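Local coordinates for protein processed glycerol phosphate lipoteichoic acid synthase 2 (Bacillus subtilis, PDB 2W8D) that belongs to the sulfatase family of the alkaline phosphatase clan and carries a bound magnesium ion, at residues V115-I118 with L119-K122; E141-A145 with E146-K150; E177-P180 with L181-L185; E390-D393 with K394-G398. All blocks are in the same frame, centred on the assembly; numbering follows the deposited sequence.

Contact 1 (V115-I118 with L119-K122); sequences VPAI and LKSK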
loop_
_atom_site.group_PDB
_atom_site.type_symbol
_atom_site.label_atom_id
_atom_site.label_comp_id
_atom_site.label_asym_id
_atom_site.label_seq_id
_atom_site.Cartn_x
_atom_site.Cartn_y
_atom_site.Cartn_z
ATOM N N VAL A 115 4.248 1.750 12.895
ATOM C CA VAL A 115 5.042 2.884 12.454
ATOM C C VAL A 115 4.589 4.219 13.070
ATOM O O VAL A 115 5.388 4.888 13.703
ATOM C CB VAL A 115 5.063 2.955 10.918
ATOM C CG1 VAL A 115 5.985 4.051 10.461
ATOM C CG2 VAL A 115 5.529 1.595 10.365
ATOM N N PRO A 116 3.309 4.595 12.929
ATOM C CA PRO A 116 2.986 5.852 13.624
ATOM C C PRO A 116 3.341 5.839 15.101
ATOM O O PRO A 116 3.678 6.888 15.644
ATOM C CB PRO A 116 1.474 6.006 13.448
ATOM C CG PRO A 116 0.989 4.736 12.722
ATOM C CD PRO A 116 2.172 4.052 12.155
ATOM N N ALA A 117 3.298 4.676 15.742
ATOM C CA ALA A 117 3.635 4.578 17.170
ATOM C C ALA A 117 5.154 4.598 17.408
ATOM O O ALA A 117 5.631 5.248 18.349
ATOM C CB ALA A 117 2.997 3.367 17.807
ATOM N N ILE A 118 5.901 3.911 16.539
ATOM C CA ILE A 118 7.359 3.947 16.571
ATOM C C ILE A 118 7.845 5.402 16.479
ATOM O O ILE A 118 8.650 5.869 17.283
ATOM C CB ILE A 118 7.986 3.095 15.422
ATOM C CG1 ILE A 118 7.657 1.623 15.645
ATOM C CG2 ILE A 118 9.529 3.319 15.346
ATOM C CD1 ILE A 118 8.084 0.678 14.564
ATOM N N LEU A 119 7.301 6.108 15.500
ATOM C CA LEU A 119 7.656 7.478 15.232
ATOM C C LEU A 119 7.320 8.503 16.332
ATOM O O LEU A 119 7.778 9.636 16.248
ATOM C CB LEU A 119 7.085 7.881 13.874
ATOM C CG LEU A 119 7.834 7.162 12.749
ATOM C CD1 LEU A 119 7.315 7.514 11.363
ATOM C CD2 LEU A 119 9.342 7.485 12.885
ATOM N N LYS A 120 6.554 8.117 17.361
ATOM C CA LYS A 120 6.207 9.045 18.447
ATOM C C LYS A 120 7.435 9.504 19.200
ATOM O O LYS A 120 7.499 10.640 19.641
ATOM C CB LYS A 120 5.229 8.422 19.461
ATOM C CG LYS A 120 3.770 8.777 19.233
ATOM C CD LYS A 120 2.908 7.545 19.417
ATOM C CE LYS A 120 1.692 7.548 18.472
ATOM N NZ LYS A 120 0.701 8.648 18.725
ATOM N N SER A 121 8.391 8.598 19.367
ATOM C CA SER A 121 9.627 8.875 20.094
ATOM C C SER A 121 10.528 9.836 19.306
ATOM O O SER A 121 11.477 10.413 19.864
ATOM C CB SER A 121 10.372 7.570 20.357
ATOM O OG SER A 121 10.611 6.896 19.131
ATOM N N LYS A 122 10.223 9.992 18.020
ATOM C CA LYS A 122 10.781 11.049 17.186
ATOM C C LYS A 122 9.829 12.266 17.037
ATOM O O LYS A 122 10.076 13.134 16.208
ATOM C CB LYS A 122 11.212 10.497 15.802
ATOM C CG LYS A 122 12.619 9.826 15.765
ATOM C CD LYS A 122 13.492 10.292 14.543
ATOM C CE LYS A 122 13.016 9.698 13.180
ATOM N NZ LYS A 122 13.682 10.215 11.894
#

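Contact 2 (E141-A145 with E146-K150); sequences EMYKA and EGIDK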
loop_
_atom_site.group_PDB
_atom_site.type_symbol
_atom_site.label_atom_id
_atom_site.label_comp_id
_atom_site.label_asym_id
_atom_site.label_seq_id
_atom_site.Cartn_x
_atom_site.Cartn_y
_atom_site.Cartn_z
ATOM N N GLU A 141 -11.676 1.946 15.501
ATOM C CA GLU A 141 -11.170 1.065 16.575
ATOM C C GLU A 141 -9.687 0.709 16.316
ATOM O O GLU A 141 -8.860 0.845 17.221
ATOM C CB GLU A 141 -12.061 -0.184 16.801
ATOM C CG GLU A 141 -11.805 -0.795 18.150
ATOM C CD GLU A 141 -12.405 -2.204 18.420
ATOM O OE1 GLU A 141 -12.995 -2.863 17.500
ATOM O OE2 GLU A 141 -12.240 -2.642 19.605
HETATM N N MSE A 142 -9.351 0.334 15.087
HETATM C CA MSE A 142 -8.018 -0.159 14.742
HETATM C C MSE A 142 -6.912 0.895 14.747
HETATM O O MSE A 142 -5.773 0.595 15.077
HETATM C CB MSE A 142 -8.043 -0.847 13.358
HETATM C CG MSE A 142 -6.669 -1.248 12.783
HETATM SE SE MSE A 142 -5.735 -2.562 13.965
HETATM C CE MSE A 142 -6.394 -4.318 13.316
ATOM N N TYR A 143 -7.246 2.111 14.337
ATOM C CA TYR A 143 -6.302 3.199 14.341
ATOM C C TYR A 143 -5.886 3.527 15.751
ATOM O O TYR A 143 -4.773 3.969 15.972
ATOM C CB TYR A 143 -6.903 4.434 13.700
ATOM C CG TYR A 143 -6.990 4.396 12.196
ATOM C CD1 TYR A 143 -6.378 3.398 11.435
ATOM C CD2 TYR A 143 -7.685 5.387 11.531
ATOM C CE1 TYR A 143 -6.508 3.390 10.034
ATOM C CE2 TYR A 143 -7.800 5.399 10.174
ATOM C CZ TYR A 143 -7.219 4.426 9.424
ATOM O OH TYR A 143 -7.381 4.543 8.065
ATOM N N LYS A 144 -6.769 3.298 16.715
ATOM C CA LYS A 144 -6.443 3.620 18.093
ATOM C C LYS A 144 -5.383 2.648 18.566
ATOM O O LYS A 144 -4.440 3.035 19.273
ATOM C CB LYS A 144 -7.668 3.489 18.977
ATOM C CG LYS A 144 -8.709 4.523 18.728
ATOM C CD LYS A 144 -9.865 4.208 19.632
ATOM C CE LYS A 144 -10.508 5.436 20.136
ATOM N NZ LYS A 144 -11.706 5.722 19.354
ATOM N N ALA A 145 -5.530 1.389 18.159
ATOM C CA ALA A 145 -4.548 0.371 18.494
ATOM C C ALA A 145 -3.206 0.711 17.825
ATOM O O ALA A 145 -2.136 0.365 18.343
ATOM C CB ALA A 145 -5.048 -1.021 18.040
ATOM N N GLU A 146 -3.274 1.387 16.681
ATOM C CA GLU A 146 -2.063 1.690 15.893
ATOM C C GLU A 146 -1.355 2.982 16.335
ATOM O O GLU A 146 -0.281 3.319 15.832
ATOM C CB GLU A 146 -2.368 1.711 14.378
ATOM C CG GLU A 146 -2.715 0.323 13.809
ATOM C CD GLU A 146 -3.019 0.311 12.290
ATOM O OE1 GLU A 146 -3.468 1.353 11.716
ATOM O OE2 GLU A 146 -2.791 -0.772 11.677
ATOM N N GLY A 147 -1.971 3.673 17.289
ATOM C CA GLY A 147 -1.522 4.954 17.765
ATOM C C GLY A 147 -1.759 6.153 16.877
ATOM O O GLY A 147 -1.073 7.164 17.029
ATOM N N ILE A 148 -2.695 6.084 15.943
ATOM C CA ILE A 148 -2.892 7.231 15.079
ATOM C C ILE A 148 -3.533 8.330 15.950
ATOM O O ILE A 148 -4.577 8.078 16.569
ATOM C CB ILE A 148 -3.767 6.953 13.839
ATOM C CG1 ILE A 148 -3.264 5.784 12.959
ATOM C CG2 ILE A 148 -3.901 8.216 12.984
ATOM C CD1 ILE A 148 -1.821 5.698 12.719
ATOM N N ASP A 149 -2.914 9.526 15.999
ATOM C CA ASP A 149 -3.397 10.606 16.906
ATOM C C ASP A 149 -4.696 11.198 16.420
ATOM O O ASP A 149 -5.516 11.592 17.227
ATOM C CB ASP A 149 -2.400 11.793 17.064
ATOM C CG ASP A 149 -1.072 11.375 17.631
ATOM O OD1 ASP A 149 -1.065 10.971 18.794
ATOM O OD2 ASP A 149 -0.043 11.404 16.911
ATOM N N LYS A 150 -4.864 11.308 15.102
ATOM C CA LYS A 150 -6.023 12.024 14.574
ATOM C C LYS A 150 -6.689 11.334 13.381
ATOM O O LYS A 150 -6.027 10.789 12.500
ATOM C CB LYS A 150 -5.640 13.457 14.198
ATOM C CG LYS A 150 -5.204 14.378 15.346
ATOM C CD LYS A 150 -4.485 15.569 14.740
ATOM C CE LYS A 150 -3.838 16.493 15.761
ATOM N NZ LYS A 150 -4.869 17.150 16.608
#

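Contact 3 (E177-P180 with L181-L185); sequences ESMP and LLESL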
loop_
_atom_site.group_PDB
_atom_site.type_symbol
_atom_site.label_atom_id
_atom_site.label_comp_id
_atom_site.label_asym_id
_atom_site.label_seq_id
_atom_site.Cartn_x
_atom_site.Cartn_y
_atom_site.Cartn_z
ATOM N N GLU A 177 -9.950 20.242 0.388
ATOM C CA GLU A 177 -10.392 20.420 1.769
ATOM C C GLU A 177 -9.410 19.895 2.827
ATOM O O GLU A 177 -9.333 20.442 3.935
ATOM C CB GLU A 177 -11.799 19.834 1.948
ATOM C CG GLU A 177 -12.886 20.851 1.559
ATOM C CD GLU A 177 -14.234 20.216 1.240
ATOM O OE1 GLU A 177 -14.975 19.874 2.183
ATOM O OE2 GLU A 177 -14.570 20.100 0.042
ATOM N N SER A 178 -8.635 18.876 2.460
ATOM C CA SER A 178 -7.598 18.351 3.341
ATOM C C SER A 178 -6.406 19.293 3.572
ATOM O O SER A 178 -5.726 19.164 4.591
ATOM C CB SER A 178 -7.089 16.994 2.847
ATOM O OG SER A 178 -8.136 16.040 2.774
HETATM N N MSE A 179 -6.158 20.232 2.656
HETATM C CA MSE A 179 -5.015 21.156 2.779
HETATM C C MSE A 179 -4.930 21.907 4.114
HETATM O O MSE A 179 -3.962 21.694 4.849
HETATM C CB MSE A 179 -4.876 22.102 1.575
HETATM C CG MSE A 179 -4.656 21.382 0.222
HETATM SE SE MSE A 179 -3.544 19.717 0.218
HETATM C CE MSE A 179 -1.770 20.508 0.489
ATOM N N PRO A 180 -5.944 22.737 4.462
ATOM C CA PRO A 180 -5.828 23.454 5.757
ATOM C C PRO A 180 -5.769 22.512 6.952
ATOM O O PRO A 180 -5.155 22.819 7.960
ATOM C CB PRO A 180 -7.102 24.321 5.826
ATOM C CG PRO A 180 -8.014 23.783 4.757
ATOM C CD PRO A 180 -7.144 23.143 3.708
ATOM N N LEU A 181 -6.386 21.347 6.833
ATOM C CA LEU A 181 -6.313 20.402 7.910
ATOM C C LEU A 181 -4.871 19.907 8.013
ATOM O O LEU A 181 -4.296 19.857 9.091
ATOM C CB LEU A 181 -7.319 19.276 7.695
ATOM C CG LEU A 181 -8.759 19.778 7.555
ATOM C CD1 LEU A 181 -9.632 18.639 7.099
ATOM C CD2 LEU A 181 -9.320 20.456 8.889
ATOM N N LEU A 182 -4.262 19.601 6.886
ATOM C CA LEU A 182 -2.899 19.087 6.888
ATOM C C LEU A 182 -1.872 20.117 7.345
ATOM O O LEU A 182 -0.909 19.765 8.026
ATOM C CB LEU A 182 -2.518 18.593 5.503
ATOM C CG LEU A 182 -1.099 18.063 5.404
ATOM C CD1 LEU A 182 -0.996 16.704 6.117
ATOM C CD2 LEU A 182 -0.717 17.970 3.942
ATOM N N GLU A 183 -2.084 21.372 6.959
ATOM C CA GLU A 183 -1.196 22.468 7.286
ATOM C C GLU A 183 -1.329 22.909 8.757
ATOM O O GLU A 183 -0.505 23.669 9.256
ATOM C CB GLU A 183 -1.456 23.646 6.324
ATOM C CG GLU A 183 -1.127 23.306 4.848
ATOM C CD GLU A 183 -1.890 24.140 3.781
ATOM O OE1 GLU A 183 -2.610 25.106 4.108
ATOM O OE2 GLU A 183 -1.762 23.812 2.577
ATOM N N SER A 184 -2.354 22.415 9.454
ATOM C CA SER A 184 -2.517 22.715 10.875
ATOM C C SER A 184 -1.752 21.692 11.753
ATOM O O SER A 184 -1.664 21.842 12.965
ATOM C CB SER A 184 -4.009 22.812 11.251
ATOM O OG SER A 184 -4.535 21.539 11.632
ATOM N N LEU A 185 -1.171 20.677 11.133
ATOM C CA LEU A 185 -0.529 19.606 11.894
ATOM C C LEU A 185 0.848 20.016 12.406
ATOM O O LEU A 185 1.702 20.455 11.634
ATOM C CB LEU A 185 -0.418 18.329 11.056
ATOM C CG LEU A 185 -1.469 17.218 11.183
ATOM C CD1 LEU A 185 -2.896 17.728 11.277
ATOM C CD2 LEU A 185 -1.336 16.198 10.032
#

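Contact 4 (E390-D393 with K394-G398); sequences EMSD and KIING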
loop_
_atom_site.group_PDB
_atom_site.type_symbol
_atom_site.label_atom_id
_atom_site.label_comp_id
_atom_site.label_asym_id
_atom_site.label_seq_id
_atom_site.Cartn_x
_atom_site.Cartn_y
_atom_site.Cartn_z
ATOM N N GLU A 390 3.779 -18.066 8.061
ATOM C CA GLU A 390 3.581 -18.721 9.355
ATOM C C GLU A 390 4.023 -17.825 10.539
ATOM O O GLU A 390 3.312 -17.719 11.541
ATOM C CB GLU A 390 4.314 -20.061 9.348
ATOM C CG GLU A 390 4.254 -20.886 10.613
ATOM C CD GLU A 390 5.330 -22.003 10.653
ATOM O OE1 GLU A 390 6.215 -22.042 9.758
ATOM O OE2 GLU A 390 5.295 -22.841 11.589
HETATM N N MSE A 391 5.173 -17.171 10.407
HETATM C CA MSE A 391 5.701 -16.332 11.483
HETATM C C MSE A 391 4.780 -15.161 11.749
HETATM O O MSE A 391 4.436 -14.884 12.892
HETATM C CB MSE A 391 7.126 -15.865 11.196
HETATM C CG MSE A 391 8.147 -17.004 11.135
HETATM SE SE MSE A 391 8.260 -18.126 12.764
HETATM C CE MSE A 391 7.325 -19.721 12.152
ATOM N N SER A 392 4.340 -14.510 10.684
ATOM C CA SER A 392 3.362 -13.460 10.804
ATOM C C SER A 392 2.065 -13.968 11.480
ATOM O O SER A 392 1.580 -13.332 12.434
ATOM C CB SER A 392 3.101 -12.803 9.443
ATOM O OG SER A 392 2.170 -11.735 9.554
ATOM N N ASP A 393 1.510 -15.083 10.993
ATOM C CA ASP A 393 0.277 -15.671 11.585
ATOM C C ASP A 393 0.421 -16.006 13.065
ATOM O O ASP A 393 -0.520 -15.789 13.833
ATOM C CB ASP A 393 -0.279 -16.869 10.796
ATOM C CG ASP A 393 -0.904 -16.446 9.438
ATOM O OD1 ASP A 393 -1.349 -15.280 9.313
ATOM O OD2 ASP A 393 -0.948 -17.271 8.494
ATOM N N LYS A 394 1.591 -16.470 13.497
ATOM C CA LYS A 394 1.781 -16.700 14.944
ATOM C C LYS A 394 1.620 -15.417 15.742
ATOM O O LYS A 394 1.018 -15.421 16.818
ATOM C CB LYS A 394 3.129 -17.347 15.251
ATOM C CG LYS A 394 3.112 -18.837 15.012
ATOM C CD LYS A 394 4.514 -19.435 14.894
ATOM C CE LYS A 394 4.434 -20.920 15.069
ATOM N NZ LYS A 394 4.981 -21.603 13.872
ATOM N N ILE A 395 2.143 -14.323 15.197
ATOM C CA ILE A 395 2.068 -13.034 15.875
ATOM C C ILE A 395 0.616 -12.569 16.010
ATOM O O ILE A 395 0.171 -12.189 17.104
ATOM C CB ILE A 395 2.955 -11.969 15.184
ATOM C CG1 ILE A 395 4.433 -12.212 15.539
ATOM C CG2 ILE A 395 2.565 -10.549 15.600
ATOM C CD1 ILE A 395 5.428 -11.470 14.558
ATOM N N ILE A 396 -0.125 -12.658 14.915
ATOM C CA ILE A 396 -1.464 -12.128 14.876
ATOM C C ILE A 396 -2.452 -13.011 15.630
ATOM O O ILE A 396 -3.250 -12.504 16.431
ATOM C CB ILE A 396 -1.872 -11.811 13.427
ATOM C CG1 ILE A 396 -1.649 -10.310 13.165
ATOM C CG2 ILE A 396 -3.293 -12.124 13.167
ATOM C CD1 ILE A 396 -0.465 -10.060 12.477
ATOM N N ASN A 397 -2.357 -14.325 15.421
ATOM C CA ASN A 397 -3.251 -15.281 16.052
ATOM C C ASN A 397 -3.029 -15.372 17.553
ATOM O O ASN A 397 -3.974 -15.605 18.297
ATOM C CB ASN A 397 -3.086 -16.691 15.462
ATOM C CG ASN A 397 -3.391 -16.756 13.970
ATOM O OD1 ASN A 397 -4.077 -15.898 13.419
ATOM N ND2 ASN A 397 -2.866 -17.787 13.307
ATOM N N GLY A 398 -1.774 -15.270 17.988
ATOM C CA GLY A 398 -1.473 -15.397 19.413
ATOM C C GLY A 398 -1.289 -14.042 20.074
ATOM O O GLY A 398 -0.857 -13.985 21.211
#

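Contact 1 (V115-I118 with L119-K122)
Lys120 folds back along the preceding turn and touches Pro116 and Ala117 with almost the whole length of its chain. Its CB sits 3.4 Å from Ala117 O, and CG passes farther off, at the edge of contact with the carbonyl oxygens of both residues. CD then lies over the Ala117 backbone, and CE comes back to 3.5 Å from Pro116 O. Bends at the second, third and fourth torsions, the second at 137°, keep the chain against the turn. At the tip, NZ leaves the turn altogether: it bonds to Gly147 O and Tyr417 OH and forms a salt bridge with Asp149, so this largely aliphatic chain delivers its charge to a cluster of acceptors beyond the helix.

Another face is apolar. Leu119 runs alongside Val115, both pointing the same way, and CD1 of Leu119 rests 3.8 Å from CG1 of Val115. Leu318 of helix 313-320 and Tyr190 of strand 189-194 touch both side chains. Leu119 N also closes a straight helical bond to Val115 O (2.9 Å, 175° at the hydrogen).

After that bond the spacing shortens. Lys120 N reaches Ala117 O at 3.2 Å, and Ser121 N makes a weak bond to Ile118 O. With chi1 at 56°, Ser121 OG turns back to the same oxygen (2.9 Å), giving Ile118 O a second grip. The change from four-residue to three-residue bonding is the mark of a short helix tightening into a 3-10 turn, here just ahead of strand 125-130 of the main sheet.

Contact 2 (E141-A145 with E146-K150)
A Schellman motif closes helix 139-145, with Gly147 and Ile148 bonding back to Lys144 and Tyr143. Ile148 N reaches Tyr143 O at 3.0 Å, and one residue inward Gly147 N reaches Lys144 O at 3.2 Å. Gly147 carries the positive phi, 75°, that reverses the chain. Glu146 N is held less firmly, split between weak bonds to Met142 O and Tyr143 O.

The side chains pack around this turn. CB of Tyr143 meets CG1 of Ile148 at 4.0 Å, the apolar pair that spans the reversal. Farther along the ring, Tyr143 offers an edge to Glu146: OE1 lies near the ring plane, 3.6 Å from CD1, with carboxylate and ring only 17° apart. The Glu146 chain, extended beyond CG, also brings its CD to 4.0 Å from CG of selenomethionine Met142. The other oxygen, OE2, bonds to Asn93, which would help fix the rotation of this buried carboxylate, while Tyr143 OH bonds to Glu88. Paired backbone bonds and a glycine of positive phi define the Schellman C-cap, and the apolar contact across the turn is its usual companion; here the motif leads the chain into strand 150-152.

Contact 3 (E177-P180 with L181-L185)
Ser178 and Met179 give their carbonyl oxygens to the amides of Leu182 and Glu183 in the last turns of helix 171-183, across a proline kink. Pro180 has no amide hydrogen, so its N makes no bond to the turn before; four-residue bonding is clear again from Leu182 N onward. Leu182 N reaches Ser178 O at 2.8 Å and Glu183 N reaches Met179 O at the same length, 2.8 Å, with 154° and 157° at the hydrogens. The next bond of this kind, from Ser184 N to Pro180 O, is already weak, as expected where a helix runs out.

The buried Ser178 hydroxyl is satisfied by Tyr157 OH and by Phe174 O one turn earlier in the helix, and Glu177 OE1 is taken by the backbone N of Asp158. Glu183 lies back across its own helix. Its extended chain places CG 3.3 Å from Met179 O and OE2 3.7 Å from Met179 CB. That same OE2 lies close to a carboxylate oxygen of Asp245, a pairing of like charges that may favour protonation of one of the two acids.

Leu181 lies along the preceding turn, CD1 3.7 Å from Glu177 O. The buried Leu182 packs on Phe189 and Thr191 of strand 189-194 and, with Met179, on Leu242 of helix 219-244, so this end of the helix is seated on the main sheet and against its neighbour. The final acceptor is Leu181 O, gripped twice by one residue from the same face of its plane: by Ser184 N at 3.2 Å and by Ser184 OG at 3.1 Å.

Contact 4 (E390-D393 with K394-G398)
Glu390 and Lys394 lie side by side, pointing the same way, and join at their ends in a salt bridge of 2.6 Å from Glu390 OE2 to Lys394 NZ. The acid sets out with CG opposite its own backbone N (chi1 179°) and stays extended, which carries the carboxylate to where the lysine ends; the lysine bends at its last torsion to meet it. Met391 flanks the pair, running the same way as Lys394, and its bent selenomethionine chain puts CE 3.5 Å from NZ and 3.9 Å from CD of Lys394.

This is the i to i+4 pairing of an alpha-helix, in the closing turns of helix 380-397. Backbone bonds of the same spacing support it, among them Lys394 N to Glu390 O at 2.9 Å and Asn397 N to Asp393 O at 2.8 Å. Asn397 tucks its amide back over the Asp393 carbonyl, CG 3.0 Å from Asp393 O, while ND2 lies 3.7 Å from Asp393 CB; the angle rules out a bond from ND2 to that oxygen. The Asp393 carboxylate has its own partner, a salt bridge to Arg347. Elsewhere round the helix, Ser392 OG bonds to Tyr96 N, and Ile395 packs on Val10 and Met14 of helix 6-17.

Along the chain the four contacts come in series. Contacts 1 and 2 are neighbours, their centres 12 Å apart, and they are joined by the salt bridge between Lys120 and Asp149. Contact 1 leads into strand 125-130 and contact 2 into strand 150-152, which pair in parallel in the mixed main sheet. Contact 3, 19 Å from contact 2 between centres, ends the helix preceding strand 189-194, itself parallel to 125-130. These three therefore mark helix ends that feed successive strands of the alpha/beta sulfatase-type domain. Contact 4 is 37 Å from contact 3 between centres. It lies in helix 380-397 and packs partly against helix 6-17 near the N-terminus, so a late helix and an early one meet there.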